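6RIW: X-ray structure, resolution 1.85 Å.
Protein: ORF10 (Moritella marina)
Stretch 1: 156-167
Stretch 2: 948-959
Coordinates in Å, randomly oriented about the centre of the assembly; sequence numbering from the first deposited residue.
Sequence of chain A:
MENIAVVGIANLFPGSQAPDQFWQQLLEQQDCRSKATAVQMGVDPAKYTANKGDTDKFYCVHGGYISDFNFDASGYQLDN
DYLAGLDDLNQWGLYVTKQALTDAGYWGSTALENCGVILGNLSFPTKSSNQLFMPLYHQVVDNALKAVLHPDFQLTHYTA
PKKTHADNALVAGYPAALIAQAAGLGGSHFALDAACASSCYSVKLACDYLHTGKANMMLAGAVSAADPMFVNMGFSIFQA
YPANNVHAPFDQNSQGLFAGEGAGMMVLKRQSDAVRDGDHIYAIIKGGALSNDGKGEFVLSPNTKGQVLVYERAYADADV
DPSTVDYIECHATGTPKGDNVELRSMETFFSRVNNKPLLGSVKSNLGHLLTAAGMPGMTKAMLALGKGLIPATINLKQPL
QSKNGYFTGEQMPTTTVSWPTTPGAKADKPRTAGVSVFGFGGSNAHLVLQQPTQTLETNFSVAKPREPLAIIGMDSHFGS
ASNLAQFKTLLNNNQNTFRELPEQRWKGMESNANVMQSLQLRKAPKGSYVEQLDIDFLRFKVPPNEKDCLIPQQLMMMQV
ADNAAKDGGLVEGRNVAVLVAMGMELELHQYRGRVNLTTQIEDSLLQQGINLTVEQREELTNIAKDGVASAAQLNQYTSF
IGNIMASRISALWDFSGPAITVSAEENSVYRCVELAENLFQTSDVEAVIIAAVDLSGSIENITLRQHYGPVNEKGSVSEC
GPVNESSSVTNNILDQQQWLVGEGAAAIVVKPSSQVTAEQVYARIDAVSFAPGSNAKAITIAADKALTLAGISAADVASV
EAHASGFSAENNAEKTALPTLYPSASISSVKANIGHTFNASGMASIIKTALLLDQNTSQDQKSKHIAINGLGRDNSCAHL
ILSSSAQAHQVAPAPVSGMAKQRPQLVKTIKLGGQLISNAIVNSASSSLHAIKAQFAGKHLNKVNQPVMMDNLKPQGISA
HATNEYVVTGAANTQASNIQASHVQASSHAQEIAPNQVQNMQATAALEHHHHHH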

# COMPACT_ATOMS: atom_id res chain seq x y z
N THR A 156 30.98 -8.34 -0.49
CA THR A 156 30.82 -6.99 -1.03
C THR A 156 29.40 -6.48 -0.76
O THR A 156 28.45 -7.26 -0.65
CB THR A 156 31.12 -6.94 -2.53
OG1 THR A 156 30.21 -7.77 -3.24
CG2 THR A 156 32.56 -7.42 -2.80
N HIS A 157 29.27 -5.15 -0.64
CA HIS A 157 27.95 -4.54 -0.50
C HIS A 157 27.08 -4.79 -1.74
O HIS A 157 27.58 -4.90 -2.87
CB HIS A 157 28.10 -3.04 -0.21
CG HIS A 157 26.95 -2.43 0.53
ND1 HIS A 157 26.80 -2.55 1.89
CD2 HIS A 157 25.91 -1.68 0.10
CE1 HIS A 157 25.71 -1.90 2.27
NE2 HIS A 157 25.15 -1.37 1.20
N TYR A 158 25.76 -4.88 -1.55
CA TYR A 158 24.88 -5.31 -2.64
C TYR A 158 24.84 -4.31 -3.80
O TYR A 158 24.66 -4.72 -4.95
CB TYR A 158 23.46 -5.57 -2.10
CG TYR A 158 22.63 -4.31 -1.90
CD1 TYR A 158 22.87 -3.47 -0.83
CD2 TYR A 158 21.62 -3.99 -2.81
CE1 TYR A 158 22.09 -2.29 -0.66
CE2 TYR A 158 20.84 -2.83 -2.65
CZ TYR A 158 21.08 -1.99 -1.58
OH TYR A 158 20.32 -0.85 -1.46
N THR A 159 25.02 -3.02 -3.53
CA THR A 159 25.11 -1.98 -4.56
C THR A 159 25.99 -0.88 -3.98
O THR A 159 26.49 -1.00 -2.86
CB THR A 159 23.72 -1.47 -4.99
OG1 THR A 159 23.81 -0.74 -6.22
CG2 THR A 159 23.11 -0.56 -3.92
N ALA A 160 26.19 0.20 -4.73
CA ALA A 160 26.96 1.30 -4.15
C ALA A 160 26.24 1.78 -2.89
O ALA A 160 25.05 2.12 -2.96
CB ALA A 160 27.13 2.45 -5.13
N PRO A 161 26.90 1.80 -1.74
CA PRO A 161 26.23 2.24 -0.50
C PRO A 161 25.92 3.73 -0.54
O PRO A 161 26.72 4.53 -1.04
CB PRO A 161 27.25 1.93 0.60
CG PRO A 161 28.41 1.27 -0.06
CD PRO A 161 28.31 1.43 -1.53
N LYS A 162 24.76 4.10 -0.01
CA LYS A 162 24.38 5.51 0.11
C LYS A 162 23.80 5.76 1.49
O LYS A 162 22.99 4.96 1.99
CB LYS A 162 23.35 5.94 -0.95
CG LYS A 162 23.69 5.57 -2.38
CD LYS A 162 24.81 6.45 -2.95
CE LYS A 162 25.22 6.01 -4.38
NZ LYS A 162 24.10 6.08 -5.38
N LYS A 163 24.22 6.86 2.12
CA LYS A 163 23.57 7.29 3.35
C LYS A 163 22.10 7.56 3.06
O LYS A 163 21.77 8.28 2.11
CB LYS A 163 24.26 8.54 3.91
CG LYS A 163 25.62 8.23 4.51
CD LYS A 163 26.42 9.50 4.78
CE LYS A 163 27.34 9.31 5.99
NZ LYS A 163 28.26 10.47 6.15
N THR A 164 21.22 6.96 3.85
CA THR A 164 19.80 6.94 3.53
C THR A 164 18.98 7.30 4.75
O THR A 164 19.14 6.68 5.81
CB THR A 164 19.41 5.55 2.98
OG1 THR A 164 20.20 5.28 1.82
CG2 THR A 164 17.94 5.52 2.61
N HIS A 165 18.14 8.33 4.61
CA HIS A 165 17.26 8.76 5.69
C HIS A 165 16.21 7.69 6.00
O HIS A 165 15.57 7.15 5.08
CB HIS A 165 16.56 10.07 5.30
CG HIS A 165 15.92 10.81 6.44
ND1 HIS A 165 14.74 10.41 7.03
CD2 HIS A 165 16.28 11.97 7.07
CE1 HIS A 165 14.41 11.27 7.99
NE2 HIS A 165 15.32 12.23 8.02
N ALA A 166 16.01 7.43 7.29
CA ALA A 166 15.07 6.41 7.75
C ALA A 166 13.66 6.57 7.17
O ALA A 166 12.95 5.57 7.01
CB ALA A 166 14.99 6.44 9.28
N ASP A 167 13.23 7.80 6.88
CA ASP A 167 11.88 7.98 6.34
C ASP A 167 11.69 7.25 5.01
O ASP A 167 10.55 7.02 4.59
CB ASP A 167 11.56 9.48 6.16
CG ASP A 167 11.20 10.20 7.48
OD1 ASP A 167 11.01 9.55 8.53
OD2 ASP A 167 11.10 11.46 7.45
N VAL A 948 30.60 -4.85 3.04
CA VAL A 948 29.26 -4.52 3.55
C VAL A 948 29.36 -3.37 4.54
O VAL A 948 30.15 -3.41 5.48
CB VAL A 948 28.61 -5.74 4.20
CG1 VAL A 948 27.23 -5.35 4.81
CG2 VAL A 948 28.40 -6.86 3.17
N MET A 949 28.55 -2.33 4.33
CA MET A 949 28.59 -1.14 5.17
C MET A 949 27.41 -1.13 6.13
O MET A 949 26.27 -1.33 5.71
CB MET A 949 28.58 0.14 4.34
CG MET A 949 29.70 0.20 3.29
SD MET A 949 31.33 0.23 4.07
CE MET A 949 31.24 1.86 4.83
N MET A 950 27.68 -0.85 7.40
CA MET A 950 26.65 -0.91 8.44
C MET A 950 26.14 0.46 8.87
O MET A 950 25.27 0.51 9.75
CB MET A 950 27.21 -1.64 9.66
CG MET A 950 27.80 -3.00 9.35
SD MET A 950 26.50 -4.13 8.86
CE MET A 950 26.01 -4.64 10.52
N ASP A 951 26.64 1.55 8.28
CA ASP A 951 26.36 2.91 8.75
C ASP A 951 24.86 3.20 8.84
O ASP A 951 24.42 3.91 9.74
CB ASP A 951 26.99 3.96 7.83
CG ASP A 951 28.44 3.67 7.51
OD1 ASP A 951 28.70 2.74 6.71
OD2 ASP A 951 29.32 4.39 8.05
N ASN A 952 24.07 2.71 7.87
CA ASN A 952 22.65 3.04 7.85
C ASN A 952 21.86 2.39 8.98
O ASN A 952 20.72 2.81 9.23
CB ASN A 952 22.04 2.63 6.51
CG ASN A 952 22.29 3.65 5.42
OD1 ASN A 952 22.37 4.84 5.69
ND2 ASN A 952 22.42 3.19 4.19
N LEU A 953 22.43 1.39 9.66
CA LEU A 953 21.74 0.74 10.77
C LEU A 953 21.85 1.51 12.07
O LEU A 953 21.01 1.33 12.96
CB LEU A 953 22.33 -0.66 10.98
CG LEU A 953 22.27 -1.65 9.82
CD1 LEU A 953 22.87 -3.02 10.24
CD2 LEU A 953 20.84 -1.81 9.33
N LYS A 954 22.87 2.35 12.23
CA LYS A 954 23.02 3.09 13.47
C LYS A 954 21.79 3.97 13.69
O LYS A 954 21.39 4.70 12.77
CB LYS A 954 24.28 3.95 13.39
CG LYS A 954 24.45 4.89 14.57
CD LYS A 954 25.72 5.74 14.38
CE LYS A 954 26.19 6.35 15.70
NZ LYS A 954 25.59 7.68 15.92
N PRO A 955 21.17 3.93 14.87
CA PRO A 955 20.01 4.80 15.15
C PRO A 955 20.25 6.26 14.76
O PRO A 955 21.19 6.90 15.25
CB PRO A 955 19.79 4.64 16.66
CG PRO A 955 20.30 3.23 16.95
CD PRO A 955 21.47 3.03 16.00
N GLN A 956 19.41 6.78 13.86
CA GLN A 956 19.68 8.05 13.19
C GLN A 956 19.29 9.28 14.00
O GLN A 956 19.69 10.39 13.63
CB GLN A 956 18.98 8.09 11.82
CG GLN A 956 19.63 7.13 10.84
CD GLN A 956 18.95 7.12 9.48
OE1 GLN A 956 18.20 8.02 9.13
NE2 GLN A 956 19.25 6.10 8.68
N GLY A 957 18.54 9.13 15.09
CA GLY A 957 18.11 10.28 15.87
C GLY A 957 17.17 11.22 15.14
O GLY A 957 17.33 12.44 15.26
N ILE A 958 16.21 10.68 14.39
CA ILE A 958 15.32 11.52 13.60
C ILE A 958 14.37 12.25 14.54
O ILE A 958 13.76 11.65 15.42
CB ILE A 958 14.52 10.68 12.59
CG1 ILE A 958 15.45 9.90 11.66
CG2 ILE A 958 13.58 11.58 11.77
CD1 ILE A 958 16.41 10.75 10.84
N SER A 959 14.24 13.56 14.34
CA SER A 959 13.37 14.34 15.20
C SER A 959 11.90 14.11 14.86
O SER A 959 11.54 13.81 13.71
CB SER A 959 13.68 15.83 15.06
OG SER A 959 13.45 16.20 13.71
O HOH W 1 23.09 0.27 2.60

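Two primary amides do most of the polar work here, each by treating the backbone of the other stretch as a ready-made partner. N952 faces the segment from K162 to T164: its ND2 donates to K162 O at 2.9 Å, almost in line (176°), while its OD1 accepts from T164 N at 3.0 Å. Q956 repeats the pattern two residues further along, its NE2 donating to T164 O at 2.9 Å and its OE1 accepting from A166 N, also at 2.9 Å. A carboxamide suits this task because it carries a donor and an acceptor side by side, so it can satisfy a carbonyl and an amide of an extended backbone much as a neighbouring strand would. In both residues the CA-to-CB bond points toward the first stretch and chi1 is m; the longer glutamine, with chi2 t, reaches across where the backbones lie further apart, the CA atoms of A166 and Q956 being 7.3 Å from each other, against 6.3 Å for K163 and N952.

The residues between the bonded groups, K163 and H165, present their CA atoms to the amide oxygens: K163 CA lies 3.6 Å from N952 OD1, and H165 CA lies 3.6 Å from Q956 OE1. K162 O has a second donor within its own stretch, T164 OG1 at 2.8 Å. The backbone N and O of T164 serve the two amides, as those of almost any residue could; what threonine adds is its hydroxyl, which donates to the carbonyl that N952 also uses.

At the other end of the contact the roles reverse, and a side chain of the first stretch receives a backbone amide of the second. M949 N donates to H157 ND1 at 3.0 Å, with an angle of 172°. ND1 therefore offers its lone pair. H157 NE2 is hydrogen-bonded to water 1 at 3.0 Å, and that water accepts a weak hydrogen bond from N952 ND2 at 3.4 Å, so the solvent links the histidine to the first of the amides. The ring meets V948 at its edge, with H157 ND1 3.6 Å from V948 CA.

Packing contacts fill in around this framework. P161 CG packs against M949 CG at 3.7 Å, a rigid ring against a flexible chain whose end then leads away. The V948 methyl CG2 rests against the carbonyl oxygen T156 O at 3.8 Å. I958, whose CA-to-CB bond points toward the first stretch, suits its place because its branched aliphatic side chain sets CD1 over one face of the H165 ring, 3.4 Å from H165 NE2, and brings CG1 to 4.2 Å from A166 CB. Q956 OE1, held by A166 N, also lies 3.6 Å from A166 CB. H165 is held within its own stretch by D167 N, which donates to H165 ND1 at 3.0 Å; its NE2, covered by the contact, finds no polar partner. Altogether 546 Å² is buried, counting both sides.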